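Local coordinates for protein acyl-CoA thioester hydrolase HI0827 (Haemophilus influenzae Rd KW20, PDB 3BJK) that probably hydrolyses a broad range of acyl-coenzyme A thioesters as a hexameric, hotdog-fold enzyme of the acyl-CoA hydrolase family, at residues Gly82-Ile94 with Ser130-Ala144. The protein carries 1 engineered substitution. Numbering follows the deposited sequence.
Sequences GQCLKVGRSSIKI and SRTIPRENNQELEKA. With EDO (1,2-ethanediol), chain T.
Ile133 N donates to Arg89 O (2.9 Å, N-H...O 166°), the one direct backbone hydrogen bond between the hairpin Gly82-Ile94 and the segment Ser130-Ala144. The bond ties the turn joining strands 77-87 and 91-101 to the loop that leads into helix 139-148; farther along, the helix comes alongside strand 77-87, where the CA atoms of Cys84 and Ala144 are 6.1 Å apart. Next to this bond the Ile133 side chain points toward the hairpin. Its CG1 lies beside the backbone N (chi1 -66°) and the chain extends from there, which carries CD1 to Ser90 O, to Val87 CG1 at 3.8 Å and to CG1 of Ile92, which also rests on helix 35-54. Val87 CG1 touches both Leu141 CD1 (3.7 Å) and Arg135 NH2, and the Val87 and Arg135 side chains run past each other in opposite directions. The Arg135 chain bends at chi2 (-93°), which brings the guanidinium edge, through NH2, to Gly88 O, with Leu141 CD2 over one guanidinium face, toward its rim. At the Asn138 N-cap, ND2 gives a nearly straight bond to Pro134 O (2.7 Å) and also donates to Ile53 O of helix 35-54; OD1, whose place is less certain, takes the capping bond from Leu141 N. At the other end of the interface, Cys84 SG meets Ala144 CB at 4.1 Å, and a water donates to both Cys84 O and Ala144 O; an ethanediol, probably from the crystallisation liquor, accepts from Cys84 N. A second water bridges Ser90 OG and Ser130 OG. The guanidinium of Arg131 is held by carbonyls of Val124, Ala54 and Arg57. This contact fastens a C-terminal extension, loop then helix, over a beta-hairpin of the antiparallel sheet that wraps the long central helix 35-54 in the hotdog fold.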
ATOM      1  N   GLY C  82      22.163  13.393  -3.455  1.00 29.11           N
ATOM      2  CA  GLY C  82      22.001  14.076  -4.716  1.00 29.17           C
ATOM      3  C   GLY C  82      23.115  15.070  -4.952  1.00 29.60           C
ATOM      4  O   GLY C  82      23.549  15.751  -4.028  1.00 30.31           O
ATOM      5  N   GLN C  83      23.580  15.122  -6.191  1.00 30.01           N
ATOM      6  CA  GLN C  83      24.507  16.107  -6.662  1.00 31.41           C
ATOM      7  C   GLN C  83      23.939  16.720  -7.960  1.00 30.65           C
ATOM      8  O   GLN C  83      23.817  16.038  -8.975  1.00 28.75           O
ATOM      9  CB  GLN C  83      25.865  15.451  -6.905  1.00 31.79           C
ATOM     10  CG  GLN C  83      26.895  16.386  -7.394  1.00 37.25           C
ATOM     11  CD  GLN C  83      28.205  15.690  -7.653  1.00 43.75           C
ATOM     12  OE1 GLN C  83      28.352  14.481  -7.399  1.00 49.00           O
ATOM     13  NE2 GLN C  83      29.170  16.440  -8.190  1.00 46.96           N
ATOM     14  N   CYS C  84      23.635  18.025  -7.917  1.00 30.83           N
ATOM     15  CA  CYS C  84      23.169  18.702  -9.107  1.00 30.72           C
ATOM     16  C   CYS C  84      24.378  18.908 -10.040  1.00 30.14           C
ATOM     17  O   CYS C  84      25.387  19.469  -9.629  1.00 31.40           O
ATOM     18  CB  CYS C  84      22.462  20.005  -8.754  1.00 30.30           C
ATOM     19  SG  CYS C  84      22.053  20.986 -10.186  1.00 32.52           S
ATOM     20  N   LEU C  85      24.233  18.437 -11.281  1.00 30.28           N
ATOM     21  CA  LEU C  85      25.250  18.436 -12.319  1.00 29.50           C
ATOM     22  C   LEU C  85      25.158  19.638 -13.268  1.00 29.47           C
ATOM     23  O   LEU C  85      26.164  20.089 -13.826  1.00 29.13           O
ATOM     24  CB  LEU C  85      25.129  17.139 -13.140  1.00 30.34           C
ATOM     25  CG  LEU C  85      25.392  15.783 -12.435  1.00 30.77           C
ATOM     26  CD1 LEU C  85      25.409  14.595 -13.419  1.00 30.23           C
ATOM     27  CD2 LEU C  85      26.716  15.856 -11.686  1.00 30.62           C
ATOM     28  N   LYS C  86      23.946  20.156 -13.438  1.00 28.84           N
ATOM     29  CA  LYS C  86      23.632  21.124 -14.468  1.00 29.93           C
ATOM     30  C   LYS C  86      22.247  21.716 -14.264  1.00 29.21           C
ATOM     31  O   LYS C  86      21.302  21.018 -13.911  1.00 30.28           O
ATOM     32  CB  LYS C  86      23.718  20.465 -15.852  1.00 29.70           C
ATOM     33  CG  LYS C  86      23.760  21.420 -16.975  1.00 31.45           C
ATOM     34  CD  LYS C  86      23.686  20.720 -18.302  1.00 34.30           C
ATOM     35  CE  LYS C  86      23.352  21.717 -19.371  1.00 35.73           C
ATOM     36  NZ  LYS C  86      24.484  22.644 -19.608  1.00 40.99           N
ATOM     37  N   VAL C  87      22.141  23.019 -14.471  1.00 29.37           N
ATOM     38  CA  VAL C  87      20.872  23.725 -14.348  1.00 29.47           C
ATOM     39  C   VAL C  87      20.670  24.524 -15.639  1.00 30.04           C
ATOM     40  O   VAL C  87      21.520  25.297 -16.000  1.00 28.97           O
ATOM     41  CB  VAL C  87      20.865  24.723 -13.157  1.00 29.88           C
ATOM     42  CG1 VAL C  87      19.472  25.408 -13.032  1.00 29.96           C
ATOM     43  CG2 VAL C  87      21.262  24.026 -11.864  1.00 30.72           C
ATOM     44  N   GLY C  88      19.543  24.334 -16.312  1.00 30.46           N
ATOM     45  CA  GLY C  88      19.259  25.047 -17.542  1.00 30.47           C
ATOM     46  C   GLY C  88      18.381  26.226 -17.219  1.00 31.11           C
ATOM     47  O   GLY C  88      18.249  26.644 -16.068  1.00 30.73           O
ATOM     48  N   ARG C  89      17.763  26.774 -18.248  1.00 30.78           N
ATOM     49  CA  ARG C  89      16.710  27.757 -18.033  1.00 31.15           C
ATOM     50  C   ARG C  89      15.541  27.177 -17.195  1.00 30.92           C
ATOM     51  O   ARG C  89      14.974  27.835 -16.314  1.00 29.85           O
ATOM     52  CB  ARG C  89      16.261  28.194 -19.419  1.00 32.19           C
ATOM     53  CG  ARG C  89      15.276  29.309 -19.517  1.00 34.01           C
ATOM     54  CD  ARG C  89      15.091  29.552 -21.018  1.00 37.41           C
ATOM     55  NE  ARG C  89      13.907  30.336 -21.365  1.00 40.62           N
ATOM     56  CZ  ARG C  89      13.383  30.394 -22.598  1.00 41.04           C
ATOM     57  NH1 ARG C  89      13.932  29.706 -23.629  1.00 39.33           N
ATOM     58  NH2 ARG C  89      12.307  31.161 -22.811  1.00 40.69           N
ATOM     59  N   SER C  90      15.198  25.927 -17.469  1.00 30.13           N
ATOM     60  CA  SER C  90      14.109  25.252 -16.793  1.00 31.16           C
ATOM     61  C   SER C  90      14.513  23.857 -16.294  1.00 30.04           C
ATOM     62  O   SER C  90      13.887  23.302 -15.377  1.00 30.18           O
ATOM     63  CB  SER C  90      12.905  25.158 -17.744  1.00 31.79           C
ATOM     64  OG  SER C  90      13.229  24.419 -18.938  1.00 36.15           O
ATOM     65  N   SER C  91      15.573  23.286 -16.861  1.00 30.03           N
ATOM     66  CA  SER C  91      15.936  21.876 -16.506  1.00 29.22           C
ATOM     67  C   SER C  91      16.963  21.796 -15.347  1.00 28.82           C
ATOM     68  O   SER C  91      17.776  22.715 -15.120  1.00 29.32           O
ATOM     69  CB  SER C  91      16.489  21.141 -17.718  1.00 28.62           C
ATOM     70  OG  SER C  91      17.657  21.788 -18.159  1.00 32.95           O
ATOM     71  N   ILE C  92      16.922  20.694 -14.612  1.00 30.53           N
ATOM     72  CA  ILE C  92      17.841  20.442 -13.541  1.00 30.05           C
ATOM     73  C   ILE C  92      18.276  18.984 -13.648  1.00 29.70           C
ATOM     74  O   ILE C  92      17.440  18.088 -13.622  1.00 29.67           O
ATOM     75  CB  ILE C  92      17.141  20.637 -12.183  1.00 31.29           C
ATOM     76  CG1 ILE C  92      16.594  22.048 -12.099  1.00 30.79           C
ATOM     77  CG2 ILE C  92      18.091  20.414 -11.039  1.00 31.76           C
ATOM     78  CD1 ILE C  92      15.478  22.190 -11.222  1.00 33.15           C
ATOM     79  N   LYS C  93      19.576  18.751 -13.727  1.00 28.38           N
ATOM     80  CA  LYS C  93      20.113  17.385 -13.902  1.00 28.42           C
ATOM     81  C   LYS C  93      20.757  17.014 -12.551  1.00 27.62           C
ATOM     82  O   LYS C  93      21.550  17.793 -12.017  1.00 27.00           O
ATOM     83  CB  LYS C  93      21.108  17.430 -15.066  1.00 28.49           C
ATOM     84  CG  LYS C  93      21.818  16.133 -15.469  1.00 29.38           C
ATOM     85  CD  LYS C  93      22.708  16.377 -16.690  1.00 28.40           C
ATOM     86  CE  LYS C  93      23.338  15.079 -17.159  1.00 30.77           C
ATOM     87  NZ  LYS C  93      24.393  15.252 -18.184  1.00 30.70           N
ATOM     88  N   ILE C  94      20.392  15.860 -11.985  1.00 28.82           N
ATOM     89  CA  ILE C  94      20.809  15.509 -10.651  1.00 28.94           C
ATOM     90  C   ILE C  94      21.311  14.064 -10.706  1.00 30.23           C
ATOM     91  O   ILE C  94      20.608  13.197 -11.204  1.00 30.07           O
ATOM     92  CB  ILE C  94      19.683  15.656  -9.585  1.00 30.09           C
ATOM     93  CG1 ILE C  94      19.344  17.123  -9.384  1.00 30.42           C
ATOM     94  CG2 ILE C  94      20.137  15.003  -8.252  1.00 30.38           C
ATOM     95  CD1 ILE C  94      18.159  17.406  -8.684  1.00 30.08           C
ATOM     96  N   SER C 130       6.264  24.263 -18.900  1.00 34.15           N
ATOM     97  CA  SER C 130       7.603  24.753 -18.615  1.00 34.24           C
ATOM     98  C   SER C 130       7.621  26.164 -18.006  1.00 33.10           C
ATOM     99  O   SER C 130       6.857  27.052 -18.403  1.00 31.57           O
ATOM    100  CB  SER C 130       8.436  24.723 -19.906  1.00 34.40           C
ATOM    101  OG  SER C 130       9.783  24.879 -19.611  1.00 35.84           O
ATOM    102  N   ARG C 131       8.493  26.345 -17.011  1.00 33.28           N
ATOM    103  CA  ARG C 131       8.710  27.657 -16.418  1.00 33.66           C
ATOM    104  C   ARG C 131      10.159  27.901 -16.080  1.00 33.14           C
ATOM    105  O   ARG C 131      10.913  26.974 -15.830  1.00 34.96           O
ATOM    106  CB  ARG C 131       7.818  27.875 -15.187  1.00 34.01           C
ATOM    107  CG  ARG C 131       8.130  26.980 -14.041  1.00 32.95           C
ATOM    108  CD  ARG C 131       7.505  27.447 -12.687  1.00 32.90           C
ATOM    109  NE  ARG C 131       7.968  26.488 -11.673  1.00 30.36           N
ATOM    110  CZ  ARG C 131       8.960  26.684 -10.789  1.00 30.26           C
ATOM    111  NH1 ARG C 131       9.621  27.825 -10.697  1.00 29.41           N
ATOM    112  NH2 ARG C 131       9.302  25.703  -9.983  1.00 32.06           N
ATOM    113  N   THR C 132      10.521  29.176 -16.050  1.00 33.95           N
ATOM    114  CA  THR C 132      11.906  29.597 -15.893  1.00 33.77           C
ATOM    115  C   THR C 132      12.305  29.559 -14.436  1.00 33.68           C
ATOM    116  O   THR C 132      11.641  30.133 -13.605  1.00 32.77           O
ATOM    117  CB  THR C 132      12.094  31.011 -16.411  1.00 33.53           C
ATOM    118  OG1 THR C 132      11.797  31.031 -17.820  1.00 33.98           O
ATOM    119  CG2 THR C 132      13.527  31.497 -16.177  1.00 33.30           C
ATOM    120  N   ILE C 133      13.398  28.871 -14.134  1.00 33.71           N
ATOM    121  CA  ILE C 133      13.909  28.838 -12.771  1.00 33.84           C
ATOM    122  C   ILE C 133      14.317  30.251 -12.347  1.00 34.30           C
ATOM    123  O   ILE C 133      15.069  30.900 -13.066  1.00 34.02           O
ATOM    124  CB  ILE C 133      15.101  27.890 -12.676  1.00 33.81           C
ATOM    125  CG1 ILE C 133      14.624  26.443 -12.949  1.00 32.11           C
ATOM    126  CG2 ILE C 133      15.743  27.971 -11.303  1.00 33.88           C
ATOM    127  CD1 ILE C 133      15.696  25.531 -13.179  1.00 31.84           C
ATOM    128  N   PRO C 134      13.812  30.732 -11.183  1.00 35.20           N
ATOM    129  CA  PRO C 134      14.177  32.074 -10.738  1.00 35.36           C
ATOM    130  C   PRO C 134      15.650  32.143 -10.387  1.00 36.08           C
ATOM    131  O   PRO C 134      16.141  31.322  -9.622  1.00 35.79           O
ATOM    132  CB  PRO C 134      13.297  32.317  -9.492  1.00 35.39           C
ATOM    133  CG  PRO C 134      12.923  31.013  -9.010  1.00 35.97           C
ATOM    134  CD  PRO C 134      12.910  30.076 -10.219  1.00 34.93           C
ATOM    135  N   ARG C 135      16.338  33.131 -10.947  1.00 36.64           N
ATOM    136  CA  ARG C 135      17.785  33.265 -10.804  1.00 37.58           C
ATOM    137  C   ARG C 135      18.153  34.276  -9.725  1.00 37.76           C
ATOM    138  O   ARG C 135      19.207  34.175  -9.117  1.00 38.17           O
ATOM    139  CB  ARG C 135      18.386  33.702 -12.134  1.00 37.81           C
ATOM    140  CG  ARG C 135      18.164  32.728 -13.250  1.00 39.19           C
ATOM    141  CD  ARG C 135      19.327  31.788 -13.345  1.00 41.49           C
ATOM    142  NE  ARG C 135      18.950  30.499 -13.888  1.00 43.05           N
ATOM    143  CZ  ARG C 135      19.818  29.529 -14.148  1.00 43.96           C
ATOM    144  NH1 ARG C 135      21.118  29.674 -13.891  1.00 42.37           N
ATOM    145  NH2 ARG C 135      19.371  28.384 -14.639  1.00 45.45           N
ATOM    146  N   GLU C 136      17.275  35.251  -9.511  1.00 38.01           N
ATOM    147  CA  GLU C 136      17.440  36.283  -8.486  1.00 38.34           C
ATOM    148  C   GLU C 136      16.912  35.820  -7.104  1.00 38.24           C
ATOM    149  O   GLU C 136      15.839  35.221  -7.000  1.00 37.86           O
ATOM    150  CB  GLU C 136      16.753  37.591  -8.966  1.00 38.71           C
ATOM    151  CG  GLU C 136      15.192  37.695  -8.807  1.00 39.97           C
ATOM    152  CD  GLU C 136      14.369  36.450  -9.332  1.00 40.83           C
ATOM    153  OE1 GLU C 136      14.792  35.687 -10.332  1.00 40.79           O
ATOM    154  OE2 GLU C 136      13.266  36.229  -8.712  1.00 41.25           O
ATOM    155  N   ASN C 137      17.694  36.113  -6.061  1.00 38.26           N
ATOM    156  CA  ASN C 137      17.398  35.742  -4.671  1.00 38.30           C
ATOM    157  C   ASN C 137      17.153  34.259  -4.483  1.00 37.50           C
ATOM    158  O   ASN C 137      16.296  33.876  -3.678  1.00 37.51           O
ATOM    159  CB  ASN C 137      16.175  36.507  -4.105  1.00 38.97           C
ATOM    160  CG  ASN C 137      16.129  37.968  -4.511  1.00 40.04           C
ATOM    161  OD1 ASN C 137      17.149  38.597  -4.819  1.00 42.56           O
ATOM    162  ND2 ASN C 137      14.923  38.519  -4.516  1.00 41.88           N
ATOM    163  N   ASN C 138      17.892  33.432  -5.230  1.00 36.38           N
ATOM    164  CA  ASN C 138      17.749  31.987  -5.174  1.00 35.44           C
ATOM    165  C   ASN C 138      18.989  31.318  -4.556  1.00 35.38           C
ATOM    166  O   ASN C 138      19.897  30.895  -5.260  1.00 35.14           O
ATOM    167  CB  ASN C 138      17.422  31.420  -6.579  1.00 34.75           C
ATOM    168  CG  ASN C 138      16.986  29.943  -6.542  1.00 33.26           C
ATOM    169  OD1 ASN C 138      17.255  29.233  -5.572  1.00 29.69           O
ATOM    170  ND2 ASN C 138      16.349  29.469  -7.631  1.00 28.54           N
ATOM    171  N   GLN C 139      19.005  31.220  -3.229  1.00 35.17           N
ATOM    172  CA  GLN C 139      20.123  30.618  -2.507  1.00 35.39           C
ATOM    173  C   GLN C 139      20.353  29.138  -2.827  1.00 35.31           C
ATOM    174  O   GLN C 139      21.490  28.662  -2.857  1.00 34.55           O
ATOM    175  CB  GLN C 139      19.877  30.728  -1.021  1.00 35.46           C
ATOM    176  CG  GLN C 139      19.944  32.129  -0.502  1.00 37.14           C
ATOM    177  CD  GLN C 139      19.932  32.151   1.007  1.00 38.56           C
ATOM    178  OE1 GLN C 139      19.451  31.205   1.661  1.00 40.33           O
ATOM    179  NE2 GLN C 139      20.477  33.201   1.569  1.00 37.30           N
ATOM    180  N   GLU C 140      19.271  28.404  -3.028  1.00 35.56           N
ATOM    181  CA  GLU C 140      19.393  26.997  -3.319  1.00 36.28           C
ATOM    182  C   GLU C 140      20.092  26.812  -4.673  1.00 35.87           C
ATOM    183  O   GLU C 140      20.963  25.951  -4.804  1.00 35.70           O
ATOM    184  CB  GLU C 140      18.023  26.322  -3.250  1.00 37.02           C
ATOM    185  CG  GLU C 140      17.411  26.340  -1.804  1.00 39.66           C
ATOM    186  CD  GLU C 140      17.696  25.059  -0.953  1.00 45.12           C
ATOM    187  OE1 GLU C 140      18.474  24.164  -1.403  1.00 49.32           O
ATOM    188  OE2 GLU C 140      17.104  24.938   0.160  1.00 44.77           O
ATOM    189  N   LEU C 141      19.727  27.634  -5.658  1.00 35.33           N
ATOM    190  CA  LEU C 141      20.388  27.630  -6.983  1.00 35.31           C
ATOM    191  C   LEU C 141      21.842  28.066  -6.863  1.00 35.82           C
ATOM    192  O   LEU C 141      22.730  27.423  -7.411  1.00 35.72           O
ATOM    193  CB  LEU C 141      19.656  28.556  -7.958  1.00 35.28           C
ATOM    194  CG  LEU C 141      20.248  28.811  -9.357  1.00 34.87           C
ATOM    195  CD1 LEU C 141      20.382  27.495 -10.146  1.00 33.46           C
ATOM    196  CD2 LEU C 141      19.406  29.842 -10.140  1.00 34.05           C
ATOM    197  N   GLU C 142      22.058  29.166  -6.139  1.00 35.98           N
ATOM    198  CA  GLU C 142      23.399  29.688  -5.840  1.00 36.75           C
ATOM    199  C   GLU C 142      24.350  28.582  -5.340  1.00 36.08           C
ATOM    200  O   GLU C 142      25.430  28.423  -5.897  1.00 35.89           O
ATOM    201  CB  GLU C 142      23.316  30.849  -4.811  1.00 36.80           C
ATOM    202  CG  GLU C 142      24.043  32.122  -5.186  1.00 38.35           C
ATOM    203  CD  GLU C 142      24.064  33.179  -4.041  1.00 38.50           C
ATOM    204  OE1 GLU C 142      23.214  33.139  -3.103  1.00 40.69           O
ATOM    205  OE2 GLU C 142      24.950  34.067  -4.084  1.00 42.36           O
ATOM    206  N   LYS C 143      23.940  27.836  -4.310  1.00 35.92           N
ATOM    207  CA  LYS C 143      24.711  26.695  -3.758  1.00 36.90           C
ATOM    208  C   LYS C 143      25.085  25.593  -4.798  1.00 36.32           C
ATOM    209  O   LYS C 143      26.234  25.123  -4.857  1.00 36.28           O
ATOM    210  CB  LYS C 143      23.909  26.004  -2.636  1.00 36.97           C
ATOM    211  CG  LYS C 143      24.014  26.616  -1.250  1.00 37.96           C
ATOM    212  CD  LYS C 143      23.327  25.702  -0.187  1.00 39.19           C
ATOM    213  CE  LYS C 143      23.754  26.086   1.270  1.00 40.35           C
ATOM    214  NZ  LYS C 143      23.723  24.877   2.160  1.00 42.98           N
ATOM    215  N   ALA C 144      24.098  25.172  -5.582  1.00 35.74           N
ATOM    216  CA  ALA C 144      24.311  24.221  -6.686  1.00 35.24           C
ATOM    217  C   ALA C 144      25.293  24.728  -7.741  1.00 34.44           C
ATOM    218  O   ALA C 144      26.180  23.987  -8.166  1.00 33.74           O
ATOM    219  CB  ALA C 144      22.979  23.880  -7.361  1.00 35.15           C
TER
HETATM  220  C1  EDO T 156      24.035  19.786  -4.266  1.00 41.38           C
HETATM  221  O1  EDO T 156      24.451  19.530  -5.616  1.00 33.57           O
HETATM  222  C2  EDO T 156      22.934  20.858  -4.240  1.00 42.74           C
HETATM  223  O2  EDO T 156      23.394  22.228  -4.113  1.00 43.77           O
HETATM  224  O   HOH W   1      25.585  21.185  -7.436  1.00 34.39           O
HETATM  225  O   HOH W   2      11.622  23.582 -21.112  1.00 28.69           O